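Local coordinates for SusD homolog (Bacteroides thetaiotaomicron, PDB 3EHM), which probably binds mucin O-glycans at the surface of a gut Bacteroides cell, as a SusD-like lipoprotein built on tetratricopeptide-repeat helices, at residues I37-P42 with L257-A262; N80-D85 with P473-A478; V128-W133 with R165-D170; N179-S184 with G195-W200; H409-G414 with Y463-M468. All blocks are in the same frame, centred on the assembly; numbering follows the deposited sequence.

Interaction 1: I37-P42 with L257-A262; sequences IPIGSP and LNSMLA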
# COMPACT_ATOMS: atom_id res chain seq x y z
N ILE A 37 5.94 -7.22 3.87
CA ILE A 37 5.68 -7.11 2.44
C ILE A 37 6.60 -8.22 1.94
O ILE A 37 7.82 -8.11 2.04
CB ILE A 37 6.11 -5.76 1.86
CG1 ILE A 37 5.31 -4.62 2.51
CG2 ILE A 37 5.88 -5.75 0.36
CD1 ILE A 37 5.61 -3.25 1.94
N PRO A 38 6.02 -9.30 1.39
CA PRO A 38 6.73 -10.48 0.87
C PRO A 38 8.02 -10.28 0.10
O PRO A 38 8.02 -9.67 -0.97
CB PRO A 38 5.67 -11.18 0.01
CG PRO A 38 4.39 -10.75 0.62
CD PRO A 38 4.62 -9.30 0.92
N ILE A 39 9.10 -10.81 0.65
CA ILE A 39 10.42 -10.75 0.03
C ILE A 39 11.27 -11.82 0.71
O ILE A 39 11.04 -12.14 1.88
CB ILE A 39 11.08 -9.37 0.20
CG1 ILE A 39 12.36 -9.30 -0.65
CG2 ILE A 39 11.41 -9.12 1.67
CD1 ILE A 39 12.93 -7.91 -0.80
N GLY A 40 12.23 -12.37 -0.01
CA GLY A 40 13.05 -13.40 0.59
C GLY A 40 14.41 -13.60 -0.04
O GLY A 40 14.78 -12.91 -0.99
N SER A 41 15.15 -14.55 0.52
CA SER A 41 16.49 -14.90 0.06
C SER A 41 16.52 -15.29 -1.41
O SER A 41 15.57 -15.89 -1.92
CB SER A 41 17.02 -16.06 0.90
OG SER A 41 18.19 -16.62 0.33
N PRO A 42 17.60 -14.94 -2.12
CA PRO A 42 17.70 -15.28 -3.54
C PRO A 42 17.56 -16.79 -3.73
O PRO A 42 17.07 -17.25 -4.77
CB PRO A 42 19.10 -14.79 -3.91
CG PRO A 42 19.29 -13.61 -3.01
CD PRO A 42 18.76 -14.12 -1.69
N LEU A 257 16.36 -11.08 -2.60
CA LEU A 257 16.10 -10.92 -4.02
C LEU A 257 14.81 -10.12 -4.10
O LEU A 257 13.76 -10.59 -3.64
CB LEU A 257 15.90 -12.28 -4.70
CG LEU A 257 15.53 -12.24 -6.18
CD1 LEU A 257 16.67 -11.61 -6.98
CD2 LEU A 257 15.24 -13.65 -6.68
N ASN A 258 14.85 -8.91 -4.65
CA ASN A 258 13.62 -8.13 -4.72
C ASN A 258 12.54 -9.03 -5.33
O ASN A 258 12.73 -9.62 -6.39
CB ASN A 258 13.82 -6.88 -5.58
CG ASN A 258 12.60 -5.99 -5.56
OD1 ASN A 258 11.58 -6.29 -6.18
ND2 ASN A 258 12.68 -4.89 -4.81
N SER A 259 11.42 -9.12 -4.63
CA SER A 259 10.32 -9.98 -5.04
C SER A 259 9.46 -9.53 -6.21
O SER A 259 8.52 -10.24 -6.59
CB SER A 259 9.44 -10.27 -3.82
OG SER A 259 9.34 -9.13 -2.99
N MSE A 260 9.75 -8.38 -6.79
CA MSE A 260 8.99 -7.92 -7.96
C MSE A 260 9.59 -8.54 -9.22
O MSE A 260 8.95 -8.59 -10.27
CB MSE A 260 9.07 -6.40 -8.10
CG MSE A 260 8.38 -5.60 -7.03
SE MSE A 260 8.56 -3.70 -7.44
CE MSE A 260 7.44 -3.67 -9.01
N LEU A 261 10.82 -9.02 -9.12
CA LEU A 261 11.49 -9.60 -10.29
C LEU A 261 10.79 -10.80 -10.92
O LEU A 261 10.67 -10.87 -12.15
CB LEU A 261 12.93 -9.96 -9.94
CG LEU A 261 13.82 -8.74 -9.69
CD1 LEU A 261 15.23 -9.18 -9.33
CD2 LEU A 261 13.85 -7.87 -10.95
N ALA A 262 10.33 -11.74 -10.11
CA ALA A 262 9.65 -12.92 -10.64
C ALA A 262 8.51 -12.54 -11.59
O ALA A 262 8.46 -13.01 -12.73
CB ALA A 262 9.11 -13.78 -9.50
O HOH W 1 12.17 -12.64 -3.08
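S259 turns its hydroxymethyl group at the backbone of P38, while I39 reaches past it along the backbone of 257-258. The S259 OG donates to P38 O over a very short 2.5 Å, in the plane of that carbonyl and on one of its lone pairs, so the hydroxyl's direction is well defined. I39 has CG1 anti to its backbone N (chi1 -171°), which sets CG1 3.5 Å from L257 O and carries CD1 over the CA of N258. At the other end P42 and L257 slide past each other in opposite senses, P42 CG lying 4.0 Å from L257 CB. Between these side-chain contacts the L257 N-H points almost along the C=O axis of G40, N to O 2.9 Å and nearly straight at 170°. A water accepts from G40 N and donates to L257 O, bridging the two backbones beside the direct bond. An alanine in place of S259 would lose the hydroxyl and would probably leave P38 O without this donor, loosening the buried P38 end of the contact. L52 of helix 47-57 and L339 of strand 339-342 also touch S259. N258 OD1 accepts from M260 N at 2.8 Å, a capping bond within a type I beta turn. The whole is a loop-to-loop join: the linker between helices 23-36 and 47-57 is fastened to the capped turn that leads into helix 261-266.

Interaction 2: N80-D85 with P473-A478; sequences NWNFTD and PGRIGA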
# COMPACT_ATOMS: atom_id res chain seq x y z
N ASN A 80 -8.64 -10.58 -11.58
CA ASN A 80 -9.89 -10.20 -12.22
C ASN A 80 -11.06 -10.27 -11.26
O ASN A 80 -12.20 -10.54 -11.64
CB ASN A 80 -10.12 -11.04 -13.47
CG ASN A 80 -9.20 -10.64 -14.60
OD1 ASN A 80 -9.62 -9.97 -15.55
ND2 ASN A 80 -7.93 -11.01 -14.49
N TRP A 81 -10.74 -10.05 -9.99
CA TRP A 81 -11.71 -9.99 -8.90
C TRP A 81 -12.43 -11.29 -8.57
O TRP A 81 -13.51 -11.26 -7.97
CB TRP A 81 -12.74 -8.89 -9.21
CG TRP A 81 -12.14 -7.55 -9.59
CD1 TRP A 81 -10.92 -7.31 -10.15
CD2 TRP A 81 -12.81 -6.28 -9.53
NE1 TRP A 81 -10.78 -5.98 -10.45
CE2 TRP A 81 -11.93 -5.32 -10.08
CE3 TRP A 81 -14.06 -5.87 -9.07
CZ2 TRP A 81 -12.26 -3.97 -10.19
CZ3 TRP A 81 -14.40 -4.52 -9.18
CH2 TRP A 81 -13.50 -3.59 -9.73
N ASN A 82 -11.86 -12.43 -8.94
CA ASN A 82 -12.47 -13.71 -8.62
C ASN A 82 -11.77 -14.20 -7.36
O ASN A 82 -10.72 -14.85 -7.42
CB ASN A 82 -12.27 -14.70 -9.77
CG ASN A 82 -13.12 -15.95 -9.62
OD1 ASN A 82 -13.19 -16.78 -10.53
ND2 ASN A 82 -13.78 -16.08 -8.48
N PHE A 83 -12.34 -13.87 -6.21
CA PHE A 83 -11.75 -14.23 -4.93
C PHE A 83 -12.03 -15.67 -4.50
O PHE A 83 -12.83 -15.93 -3.61
CB PHE A 83 -12.23 -13.25 -3.85
CG PHE A 83 -11.92 -11.80 -4.16
CD1 PHE A 83 -10.88 -11.46 -5.01
CD2 PHE A 83 -12.66 -10.78 -3.56
CE1 PHE A 83 -10.56 -10.11 -5.26
CE2 PHE A 83 -12.35 -9.43 -3.80
CZ PHE A 83 -11.30 -9.10 -4.65
N THR A 84 -11.32 -16.60 -5.14
CA THR A 84 -11.48 -18.02 -4.86
C THR A 84 -10.99 -18.43 -3.48
O THR A 84 -10.21 -17.72 -2.85
CB THR A 84 -10.73 -18.86 -5.89
OG1 THR A 84 -9.33 -18.62 -5.76
CG2 THR A 84 -11.18 -18.50 -7.30
N ASP A 85 -11.46 -19.59 -3.03
CA ASP A 85 -11.08 -20.12 -1.73
C ASP A 85 -9.56 -20.24 -1.60
O ASP A 85 -8.98 -19.80 -0.61
CB ASP A 85 -11.73 -21.49 -1.52
CG ASP A 85 -11.86 -21.85 -0.06
OD1 ASP A 85 -12.82 -21.38 0.59
OD2 ASP A 85 -11.00 -22.60 0.45
N PRO A 473 -16.52 -6.46 -11.79
CA PRO A 473 -17.35 -5.94 -10.69
C PRO A 473 -18.46 -6.90 -10.28
O PRO A 473 -18.77 -7.04 -9.09
CB PRO A 473 -17.89 -4.63 -11.27
CG PRO A 473 -16.75 -4.17 -12.15
CD PRO A 473 -16.39 -5.46 -12.86
N GLY A 474 -19.04 -7.58 -11.26
CA GLY A 474 -20.11 -8.52 -10.97
C GLY A 474 -19.65 -9.68 -10.10
O GLY A 474 -20.45 -10.24 -9.34
N ARG A 475 -18.37 -10.03 -10.20
CA ARG A 475 -17.82 -11.13 -9.42
C ARG A 475 -17.77 -10.86 -7.92
O ARG A 475 -17.72 -11.80 -7.12
CB ARG A 475 -16.42 -11.49 -9.92
CG ARG A 475 -16.37 -11.98 -11.35
CD ARG A 475 -15.04 -12.63 -11.71
NE ARG A 475 -15.07 -13.13 -13.09
CZ ARG A 475 -14.57 -12.49 -14.14
NH1 ARG A 475 -13.97 -11.32 -13.99
NH2 ARG A 475 -14.70 -13.01 -15.36
N ILE A 476 -17.78 -9.59 -7.52
CA ILE A 476 -17.74 -9.28 -6.10
C ILE A 476 -19.06 -8.71 -5.59
O ILE A 476 -19.16 -8.32 -4.42
CB ILE A 476 -16.63 -8.27 -5.76
CG1 ILE A 476 -16.91 -6.93 -6.43
CG2 ILE A 476 -15.28 -8.84 -6.17
CD1 ILE A 476 -15.95 -5.83 -6.01
N GLY A 477 -20.06 -8.65 -6.46
CA GLY A 477 -21.36 -8.13 -6.07
C GLY A 477 -21.54 -6.64 -6.31
O GLY A 477 -22.36 -6.01 -5.65
N ALA A 478 -20.78 -6.08 -7.24
CA ALA A 478 -20.87 -4.65 -7.55
C ALA A 478 -21.12 -4.47 -9.05
O ALA A 478 -21.14 -5.45 -9.80
CB ALA A 478 -19.58 -3.94 -7.15
O HOH W 2 -14.87 -12.51 -5.87
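Chi1 of -50° in W81, whose CB points toward 473-478, places CG anti to the carbonyl carbon and sets the indole's benzo ring against P473 and I476, whereas I476 holds CG1 in the crowded position between N and carbonyl carbon (chi1 65°). The W81 and I476 side chains cross obliquely, with I476 CD1 3.6 Å from W81 CE3. The other branch of I476, CG2, lies 3.8 Å from F83 CE2, so one isoleucine packs against two aromatic rings. P473 adds its ring to the benzo side of the indole, CG to W81 CZ3 3.8 Å, with its CD above one face near the rim. W81 NE1 is hydrogen-bonded to T313 OG1, outside both segments. R475 runs extended from CG to NE alongside N82, its CD 4.0 Å from N82 CB. Its NH1 then makes a weak bond to N80 O, 3.0 Å long and bent to 135°, and also a salt bridge to D469. A leucine in place of R475 would remove the guanidinium and would probably cost both the N80 carbonyl and the D469 carboxylate this partner. One water knits the backbones, donating to W81 O and R475 O and accepting from F83 N. The 473-478 side is a short, weakly bonded helical turn ended by a Schellman motif at G477, and it packs on the loop that leads to T84, the N-cap of helix 85-110.

Interaction 3: V128-W133 with R165-D170; sequences VRNIAW and RSMLAD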
# COMPACT_ATOMS: atom_id res chain seq x y z
N VAL A 128 6.54 -4.06 14.06
CA VAL A 128 6.61 -4.78 12.79
C VAL A 128 5.32 -5.57 12.56
O VAL A 128 4.79 -5.59 11.45
CB VAL A 128 7.81 -5.76 12.76
CG1 VAL A 128 7.79 -6.58 11.49
CG2 VAL A 128 9.10 -4.97 12.85
N ARG A 129 4.80 -6.20 13.61
CA ARG A 129 3.57 -6.96 13.49
C ARG A 129 2.41 -6.04 13.10
O ARG A 129 1.61 -6.37 12.22
CB ARG A 129 3.22 -7.63 14.82
CG ARG A 129 2.01 -8.55 14.73
CD ARG A 129 1.41 -8.83 16.10
NE ARG A 129 0.71 -7.67 16.64
CZ ARG A 129 -0.05 -7.69 17.72
NH1 ARG A 129 -0.22 -8.82 18.39
NH2 ARG A 129 -0.66 -6.59 18.13
N ASN A 130 2.33 -4.89 13.74
CA ASN A 130 1.26 -3.94 13.47
C ASN A 130 1.32 -3.31 12.08
O ASN A 130 0.28 -3.00 11.51
CB ASN A 130 1.21 -2.86 14.56
CG ASN A 130 0.86 -3.45 15.92
OD1 ASN A 130 0.14 -4.44 16.01
ND2 ASN A 130 1.35 -2.82 16.98
N ILE A 131 2.51 -3.12 11.53
CA ILE A 131 2.61 -2.55 10.19
C ILE A 131 2.02 -3.58 9.23
O ILE A 131 1.31 -3.24 8.28
CB ILE A 131 4.06 -2.28 9.77
CG1 ILE A 131 4.66 -1.20 10.65
CG2 ILE A 131 4.10 -1.84 8.30
CD1 ILE A 131 6.14 -0.98 10.40
N ALA A 132 2.31 -4.85 9.50
CA ALA A 132 1.81 -5.93 8.65
C ALA A 132 0.30 -6.11 8.81
O ALA A 132 -0.43 -6.24 7.82
CB ALA A 132 2.53 -7.23 8.99
N TRP A 133 -0.18 -6.12 10.05
CA TRP A 133 -1.60 -6.31 10.28
C TRP A 133 -2.46 -5.10 9.94
O TRP A 133 -3.68 -5.21 9.86
CB TRP A 133 -1.85 -6.79 11.71
CG TRP A 133 -1.38 -8.20 11.92
CD1 TRP A 133 -0.79 -9.02 10.98
CD2 TRP A 133 -1.45 -8.96 13.12
NE1 TRP A 133 -0.50 -10.24 11.54
CE2 TRP A 133 -0.90 -10.24 12.85
CE3 TRP A 133 -1.94 -8.70 14.41
CZ2 TRP A 133 -0.82 -11.24 13.82
CZ3 TRP A 133 -1.86 -9.70 15.37
CH2 TRP A 133 -1.30 -10.96 15.07
N ARG A 165 -8.77 1.11 17.03
CA ARG A 165 -8.67 1.69 18.38
C ARG A 165 -7.58 0.99 19.19
O ARG A 165 -6.82 1.63 19.90
CB ARG A 165 -10.00 1.56 19.12
CG ARG A 165 -11.08 2.50 18.63
CD ARG A 165 -12.39 2.32 19.41
NE ARG A 165 -13.40 3.28 18.97
CZ ARG A 165 -13.35 4.58 19.24
NH1 ARG A 165 -12.35 5.08 19.95
NH2 ARG A 165 -14.31 5.38 18.80
N SER A 166 -7.53 -0.34 19.06
CA SER A 166 -6.56 -1.15 19.79
C SER A 166 -5.13 -0.97 19.30
O SER A 166 -4.19 -0.94 20.10
CB SER A 166 -6.95 -2.62 19.71
OG SER A 166 -8.27 -2.82 20.21
N MSE A 167 -4.95 -0.84 17.99
CA MSE A 167 -3.62 -0.66 17.43
C MSE A 167 -3.01 0.68 17.83
O MSE A 167 -1.81 0.77 18.08
CB MSE A 167 -3.64 -0.79 15.91
CG MSE A 167 -2.26 -0.94 15.31
SE MSE A 167 -2.30 -1.15 13.40
CE MSE A 167 -3.39 -2.74 13.28
N LEU A 168 -3.83 1.72 17.87
CA LEU A 168 -3.34 3.04 18.26
C LEU A 168 -2.84 3.00 19.71
O LEU A 168 -1.78 3.56 20.03
CB LEU A 168 -4.45 4.09 18.11
CG LEU A 168 -4.74 4.58 16.68
CD1 LEU A 168 -6.04 5.36 16.66
CD2 LEU A 168 -3.58 5.44 16.17
N ALA A 169 -3.59 2.34 20.57
CA ALA A 169 -3.20 2.23 21.97
C ALA A 169 -1.91 1.42 22.08
O ALA A 169 -1.01 1.77 22.85
CB ALA A 169 -4.32 1.56 22.77
N ASP A 170 -1.82 0.34 21.30
CA ASP A 170 -0.63 -0.50 21.33
C ASP A 170 0.60 0.25 20.82
O ASP A 170 1.70 0.06 21.34
CB ASP A 170 -0.83 -1.78 20.52
CG ASP A 170 -1.79 -2.76 21.19
OD1 ASP A 170 -1.84 -2.78 22.44
OD2 ASP A 170 -2.48 -3.51 20.47
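This is antiparallel helix packing within the helical SusD fold, a member of the tetratricopeptide-repeat clan: the short axes of 128-133 and 165-170 run 155° apart and approach to 11.2 Å. The van der Waals contact rests on M167, a selenomethionine. Its CG is anti to the backbone N, and the chain extends until a bend at chi3 (-59°) turns the methyl aside. It slides past N130 in the opposite direction, CG 4.0 Å from N130 CB, and brings SE 3.7 Å from N130 O; the CE end reaches the backbone of W133. The electrostatic contact is looser: R129 NH2 and D170 OD2 stand 4.3 Å apart, beyond a salt bridge, with the carboxylate oxygen at the guanidinium edge. Y145 is hydrogen-bonded to both N130 OD1 and D170 OD2, so its hydroxyl links these side chains across the two helices. R129 CG lies 3.7 Å above the centre of one face of the W133 ring, and W103 makes a cation-pi contact with the same arginine. Within 128-133, N130 OD1 takes a weak bond from R129 NE and a better one from NH2, which lies 3.1 Å away on one of its lone pairs, the oxygen 2° out of the guanidinium plane.

Interaction 4: N179-S184 with G195-W200; sequences NTISYS and GNVQNW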
# COMPACT_ATOMS: atom_id res chain seq x y z
N ASN A 179 10.97 4.86 24.09
CA ASN A 179 11.50 6.21 24.31
C ASN A 179 12.43 6.26 25.52
O ASN A 179 13.12 7.26 25.74
CB ASN A 179 10.35 7.20 24.49
CG ASN A 179 9.97 7.90 23.20
OD1 ASN A 179 8.90 8.50 23.09
ND2 ASN A 179 10.85 7.84 22.21
N THR A 180 12.48 5.18 26.29
CA THR A 180 13.35 5.13 27.46
C THR A 180 14.61 4.32 27.17
O THR A 180 15.50 4.21 28.01
CB THR A 180 12.64 4.49 28.68
OG1 THR A 180 12.36 3.11 28.41
CG2 THR A 180 11.33 5.23 28.97
N ILE A 181 14.67 3.75 25.96
CA ILE A 181 15.82 2.96 25.55
C ILE A 181 16.74 3.85 24.72
O ILE A 181 16.33 4.38 23.69
CB ILE A 181 15.37 1.75 24.69
CG1 ILE A 181 14.30 0.94 25.43
CG2 ILE A 181 16.58 0.87 24.35
CD1 ILE A 181 14.78 0.29 26.71
N SER A 182 17.98 4.00 25.17
CA SER A 182 18.94 4.84 24.47
C SER A 182 20.06 4.06 23.77
O SER A 182 20.86 4.65 23.04
CB SER A 182 19.55 5.85 25.44
OG SER A 182 19.99 5.20 26.62
N TYR A 183 20.11 2.76 24.00
CA TYR A 183 21.14 1.93 23.38
C TYR A 183 20.58 1.13 22.20
O TYR A 183 19.37 1.06 22.02
CB TYR A 183 21.74 0.98 24.41
CG TYR A 183 20.70 0.26 25.25
CD1 TYR A 183 20.19 0.84 26.41
CD2 TYR A 183 20.21 -0.98 24.86
CE1 TYR A 183 19.22 0.20 27.17
CE2 TYR A 183 19.23 -1.64 25.61
CZ TYR A 183 18.74 -1.04 26.76
OH TYR A 183 17.76 -1.67 27.50
N SER A 184 21.46 0.52 21.41
CA SER A 184 21.04 -0.26 20.26
C SER A 184 20.37 -1.58 20.67
O SER A 184 20.73 -2.17 21.69
CB SER A 184 22.24 -0.56 19.36
OG SER A 184 22.82 0.65 18.89
N GLY A 195 19.36 -1.49 14.45
CA GLY A 195 19.30 -1.36 15.90
C GLY A 195 19.03 0.01 16.50
O GLY A 195 19.01 0.14 17.72
N ASN A 196 18.84 1.02 15.66
CA ASN A 196 18.57 2.37 16.14
C ASN A 196 17.12 2.48 16.63
O ASN A 196 16.20 2.65 15.82
CB ASN A 196 18.81 3.39 15.02
CG ASN A 196 18.74 4.83 15.51
OD1 ASN A 196 17.91 5.18 16.35
ND2 ASN A 196 19.61 5.68 14.97
N VAL A 197 16.93 2.37 17.94
CA VAL A 197 15.59 2.43 18.54
C VAL A 197 14.86 3.75 18.26
O VAL A 197 13.64 3.76 18.11
CB VAL A 197 15.66 2.20 20.07
CG1 VAL A 197 14.28 2.35 20.69
CG2 VAL A 197 16.23 0.82 20.36
N GLN A 198 15.59 4.86 18.21
CA GLN A 198 14.99 6.16 17.94
C GLN A 198 14.26 6.15 16.60
O GLN A 198 13.21 6.77 16.46
CB GLN A 198 16.05 7.26 17.96
CG GLN A 198 16.53 7.63 19.36
CD GLN A 198 16.69 6.42 20.26
OE1 GLN A 198 15.75 6.02 20.95
NE2 GLN A 198 17.88 5.83 20.24
N ASN A 199 14.82 5.46 15.61
CA ASN A 199 14.17 5.39 14.31
C ASN A 199 12.93 4.50 14.41
O ASN A 199 11.91 4.79 13.79
CB ASN A 199 15.14 4.87 13.25
CG ASN A 199 15.97 5.98 12.63
OD1 ASN A 199 17.01 5.74 12.03
ND2 ASN A 199 15.50 7.22 12.78
N TRP A 200 13.01 3.43 15.20
CA TRP A 200 11.85 2.56 15.35
C TRP A 200 10.70 3.36 15.96
O TRP A 200 9.53 3.14 15.62
CB TRP A 200 12.18 1.36 16.23
CG TRP A 200 12.80 0.24 15.46
CD1 TRP A 200 14.12 -0.11 15.43
CD2 TRP A 200 12.13 -0.64 14.55
NE1 TRP A 200 14.31 -1.16 14.55
CE2 TRP A 200 13.10 -1.50 14.00
CE3 TRP A 200 10.79 -0.78 14.14
CZ2 TRP A 200 12.79 -2.49 13.06
CZ3 TRP A 200 10.48 -1.77 13.21
CH2 TRP A 200 11.48 -2.61 12.68
O HOH W 3 19.02 3.09 19.86
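The contact belongs to the start of helix 197-215, where an N-capped first turn packs against the loop that follows helix 160-178. N196 is the N-cap: its OD1 accepts from N199 N at 3.2 Å, the donor standing well above the carbonyl plane and not on a lone pair. V197, the first helical residue, meets the loop with both methyls. With CG1 anti to the backbone N (chi1 177°), CG2 is left anti to the carbonyl carbon and comes 3.6 Å from Y183 O. The same CG2 is 4.0 Å from I181 CG2, the two side chains crossing obliquely. I181 CG2 also lies 3.7 Å above the centre of the Y183 ring, so one methyl touches both the tyrosine face and the valine. Where the two backbones come nearest, S184 CA approaches G195 O at 3.3 Å as a CA-H...O contact. G195 has a positive phi of 80°, at which a CB would press on the preceding carbonyl O and lie close to S184 CB. A water accepts from V197 N and donates a weak bond to Y183 O. The direct contacts are thus mostly apolar or carbonyl-to-carbon, and the water gives the first-turn V197 N-H an acceptor and ties it weakly to the loop; with S182, Y183 and S184 exposed, this side of the join lies at the protein surface.

Interaction 5: H409-G414 with Y463-M468; sequences HDLSIG and YLMKPM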
# COMPACT_ATOMS: atom_id res chain seq x y z
N HIS A 409 -10.42 5.25 -21.68
CA HIS A 409 -10.96 5.93 -20.52
C HIS A 409 -10.27 7.28 -20.42
O HIS A 409 -9.04 7.35 -20.35
CB HIS A 409 -10.72 5.12 -19.25
CG HIS A 409 -11.30 5.75 -18.02
ND1 HIS A 409 -10.67 6.79 -17.36
CD2 HIS A 409 -12.47 5.56 -17.38
CE1 HIS A 409 -11.44 7.20 -16.37
NE2 HIS A 409 -12.54 6.47 -16.36
N ASP A 410 -11.05 8.35 -20.43
CA ASP A 410 -10.49 9.68 -20.34
C ASP A 410 -10.31 10.03 -18.87
O ASP A 410 -11.24 10.47 -18.20
CB ASP A 410 -11.40 10.70 -21.00
CG ASP A 410 -10.71 12.04 -21.18
OD1 ASP A 410 -9.71 12.28 -20.47
OD2 ASP A 410 -11.16 12.85 -22.01
N LEU A 411 -9.09 9.84 -18.38
CA LEU A 411 -8.76 10.12 -16.99
C LEU A 411 -8.78 11.62 -16.66
O LEU A 411 -8.85 11.99 -15.49
CB LEU A 411 -7.37 9.54 -16.68
CG LEU A 411 -6.90 9.52 -15.23
CD1 LEU A 411 -7.85 8.68 -14.38
CD2 LEU A 411 -5.49 8.95 -15.17
N SER A 412 -8.71 12.47 -17.68
CA SER A 412 -8.69 13.92 -17.45
C SER A 412 -10.01 14.51 -16.98
O SER A 412 -10.02 15.52 -16.28
CB SER A 412 -8.24 14.65 -18.72
OG SER A 412 -9.24 14.57 -19.72
N ILE A 413 -11.11 13.89 -17.39
CA ILE A 413 -12.45 14.37 -17.05
C ILE A 413 -12.67 14.67 -15.57
O ILE A 413 -12.68 13.76 -14.74
CB ILE A 413 -13.52 13.37 -17.52
CG1 ILE A 413 -13.42 13.18 -19.03
CG2 ILE A 413 -14.91 13.89 -17.14
CD1 ILE A 413 -14.38 12.14 -19.59
N GLY A 414 -12.86 15.95 -15.27
CA GLY A 414 -13.10 16.38 -13.91
C GLY A 414 -11.93 16.16 -12.98
O GLY A 414 -12.08 16.21 -11.76
N TYR A 463 -8.62 9.59 -9.04
CA TYR A 463 -9.55 8.94 -9.95
C TYR A 463 -8.73 7.90 -10.71
O TYR A 463 -7.57 8.15 -11.04
CB TYR A 463 -10.17 9.95 -10.92
CG TYR A 463 -11.11 10.94 -10.25
CD1 TYR A 463 -11.79 10.60 -9.07
CD2 TYR A 463 -11.35 12.20 -10.81
CE1 TYR A 463 -12.69 11.50 -8.48
CE2 TYR A 463 -12.24 13.10 -10.22
CZ TYR A 463 -12.90 12.74 -9.06
OH TYR A 463 -13.78 13.62 -8.48
N LEU A 464 -9.32 6.75 -10.99
CA LEU A 464 -8.61 5.67 -11.65
C LEU A 464 -9.16 5.29 -13.01
O LEU A 464 -10.32 5.55 -13.33
CB LEU A 464 -8.64 4.42 -10.78
CG LEU A 464 -8.33 4.58 -9.29
CD1 LEU A 464 -8.71 3.30 -8.56
CD2 LEU A 464 -6.87 4.91 -9.09
N MSE A 465 -8.31 4.66 -13.81
CA MSE A 465 -8.71 4.16 -15.12
C MSE A 465 -9.66 3.02 -14.73
O MSE A 465 -9.37 2.26 -13.81
CB MSE A 465 -7.50 3.59 -15.87
CG MSE A 465 -6.47 4.63 -16.30
SE MSE A 465 -6.94 5.47 -17.98
CE MSE A 465 -5.31 6.46 -18.30
N LYS A 466 -10.79 2.91 -15.42
CA LYS A 466 -11.76 1.87 -15.11
C LYS A 466 -11.25 0.49 -15.51
O LYS A 466 -10.44 0.36 -16.43
CB LYS A 466 -13.08 2.15 -15.84
CG LYS A 466 -12.95 2.05 -17.35
CD LYS A 466 -14.20 2.52 -18.07
CE LYS A 466 -13.99 2.47 -19.58
NZ LYS A 466 -14.73 3.56 -20.27
N PRO A 467 -11.72 -0.57 -14.83
CA PRO A 467 -11.25 -1.91 -15.18
C PRO A 467 -11.64 -2.27 -16.61
O PRO A 467 -12.71 -1.91 -17.09
CB PRO A 467 -11.94 -2.79 -14.14
CG PRO A 467 -13.20 -2.03 -13.81
CD PRO A 467 -12.70 -0.61 -13.73
N MSE A 468 -10.75 -2.98 -17.30
CA MSE A 468 -11.00 -3.38 -18.68
C MSE A 468 -12.00 -4.53 -18.74
O MSE A 468 -12.83 -4.60 -19.64
CB MSE A 468 -9.70 -3.78 -19.35
CG MSE A 468 -9.84 -4.14 -20.80
SE MSE A 468 -8.15 -4.63 -21.58
CE MSE A 468 -6.97 -4.38 -20.08
O HOH W 4 -14.20 15.67 -10.14
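Two irregular segments meet here in the C-terminal half of the SusD fold, one carrying an Asx turn and a type I beta turn (D410 to I413), the other running without regular structure between helices 449-459 and 472-475. The close-packed part centres on H409 and L411. H409 has CG anti to its backbone N (chi1 -178°), which lays its ring across 465-466: M465 CA sits over one face, 4.2 Å from the centroid and 19° off the normal, a CH-pi contact. K466 N lies over the same face, likewise offset toward the rim, while K466 CG comes to 3.5 Å from H409 CD2. The selenium of M465 stands oblique to the ring, 3.7 Å from H409 O, and a bend at chi2 (-84°) brings CE 4.0 Å from L411 CD2, those side chains crossing at about a right angle. L411 also sets CD1 3.4 Å from Y463 O, a carbonyl already hydrogen-bonded to Y279. On the looser side D410 faces away from 463-468, its OD1 gripped from above the carboxylate plane by S412 OG and S412 N, which holds the turn locally. The lysine end of K466 makes a weak bond to N408. At the far end Y463 presents its ring edge to G414 O, 3.5 Å from CE2, and a water donates to that same oxygen while lying 2.7 Å from Y463 OH.

In the fold
From the N terminus, 37-42 opens interaction 1, which closes at 257-262 and ties the linker after helix 23-36 to the turn leading into helix 261-266. Before it closes, 80-85 opens interaction 2, so the two cross; interaction 2 ends only at 473-478, joining the loop before helix 85-110 to helix 472-475. Interactions 3 and 4 follow in series inside both loops, joining helix 116-140 to helix 160-178 and the next linker to helix 197-215. They touch where V128 CG2 packs on W200 CH2 at 3.3 Å. Interaction 5 nests within interaction 2, touching it through W81 and P467, and joins the loop before helix 429-445 to the one after helix 449-459.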